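PDB 3EM0: ileal Bile Acid-Binding Protein from Danio rerio, which binds bile acids such as cholic acid and probably carries these lipids through the cytoplasm. Local coordinates for the cholic acid site. Residues are numbered along the deposited sequence; one frame, centred on the assembly and turned at random.

The cholic acid site. Residues 58-59, 61, 78-79. With CHD (cholic acid), chain B.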
# COMPACT_ATOMS: atom_id res chain seq x y z
N PRO A 58 -0.00 13.59 3.98
CA PRO A 58 0.18 15.02 4.27
C PRO A 58 -0.94 15.62 5.11
O PRO A 58 -2.06 15.12 5.08
CB PRO A 58 0.20 15.65 2.87
CG PRO A 58 0.67 14.53 1.97
CD PRO A 58 0.01 13.32 2.53
N ASN A 59 -0.61 16.67 5.86
CA ASN A 59 -1.59 17.45 6.62
C ASN A 59 -2.25 16.66 7.76
O ASN A 59 -3.46 16.78 8.00
CB ASN A 59 -2.63 18.06 5.67
CG ASN A 59 -2.01 19.01 4.66
OD1 ASN A 59 -0.91 19.52 4.86
ND2 ASN A 59 -2.73 19.27 3.57
N HIS A 61 -3.08 13.59 7.96
CA HIS A 61 -4.08 12.66 7.48
C HIS A 61 -3.60 11.23 7.72
O HIS A 61 -3.01 10.60 6.85
CB HIS A 61 -4.35 12.92 5.99
CG HIS A 61 -5.43 12.06 5.40
ND1 HIS A 61 -6.77 12.27 5.64
CD2 HIS A 61 -5.36 11.00 4.56
CE1 HIS A 61 -7.48 11.36 5.00
NE2 HIS A 61 -6.64 10.58 4.32
N VAL A 78 -7.55 6.02 1.35
CA VAL A 78 -7.00 7.37 1.57
C VAL A 78 -8.08 8.46 1.44
O VAL A 78 -7.99 9.51 2.08
CB VAL A 78 -5.84 7.66 0.59
CG1 VAL A 78 -5.17 8.99 0.89
CG2 VAL A 78 -4.83 6.51 0.63
N GLY A 79 -9.09 8.18 0.62
CA GLY A 79 -10.24 9.07 0.46
C GLY A 79 -11.35 8.86 1.48
O GLY A 79 -12.35 9.57 1.46
C1 CHD B . -4.62 13.98 -1.07
C2 CHD B . -4.63 15.38 -1.71
C3 CHD B . -3.67 16.35 -1.01
O3 CHD B . -3.84 17.67 -1.55
C4 CHD B . -3.95 16.42 0.50
C5 CHD B . -3.96 15.02 1.15
C6 CHD B . -4.25 15.17 2.67
C7 CHD B . -5.74 15.45 3.00
O7 CHD B . -6.05 16.83 2.77
C8 CHD B . -6.73 14.50 2.26
C9 CHD B . -6.39 14.29 0.75
C10 CHD B . -4.90 13.97 0.45
C11 CHD B . -7.39 13.30 0.06
C12 CHD B . -8.86 13.75 0.25
O12 CHD B . -9.11 14.92 -0.55
C13 CHD B . -9.21 13.98 1.75
C14 CHD B . -8.19 14.99 2.34
C15 CHD B . -8.77 15.28 3.73
C16 CHD B . -10.22 15.61 3.33
C17 CHD B . -10.51 14.78 2.03
C18 CHD B . -9.24 12.61 2.47
C19 CHD B . -4.52 12.58 0.99
C20 CHD B . -11.80 13.93 2.20
C21 CHD B . -12.44 13.54 0.86
C22 CHD B . -12.82 14.63 3.10
C23 CHD B . -13.34 13.71 4.21
O25 CHD B . -15.39 13.59 3.01
C24 CHD B . -14.61 12.97 3.77
O26 CHD B . -14.77 11.81 4.20
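Cholic acid lies here against a shallow, one-sided surface cradle of a fatty-acid-binding-protein barrel, a useful example of how an amphipathic steroid can be held largely by apolar packing, with no direct hydrogen bond to the residues around it. The protein hides 173 of the ligand's 511 Å², so the site has a floor and two low walls, and no lid is seen among these residues. The floor is the imidazole of His61, at the start of strand 61-68. It lies flat beneath the beta face of the steroid, with C8 over the ring centre and 4.0 Å above its plane. The two angular methyls, C18 and C19, point down on either side of this ring. C18 comes within 3.3 Å of His61 CE1, while C19 reaches toward CD2 and meets Val78 CG1 at 3.6 Å. One wall, at the A/B-ring end, is the turn Pro58-Asn59, where the carbonyl O of Pro58 approaches C6 at 3.3 Å. A second wall, Val78-Gly79, runs beside the methyl-bearing face, from C19 to the side chain. The carbonyl O of Val78 meets C18 at 3.4 Å, and Gly79 runs alongside the start of the side chain, its O standing 4.0 Å from the methyl C21. The hydroxyls O3, O7 and O12 project from the alpha face, away from the floor, and this side, with the carboxylate tail, is likely the open one. The ligand is poorly ordered, as so loose a hold might suggest. His61 has CG anti to the backbone N (chi1 -177°), which extends the ring toward Val78. An alanine here would probably remove both the flat support under C8 and the bond that fixes the Val78 carbonyl beside the steroid. That hydrogen bond runs from His61 NE2 to Val78 O, 2.8 Å long and bent to 138° at the hydrogen, received on a lone pair in the carbonyl plane.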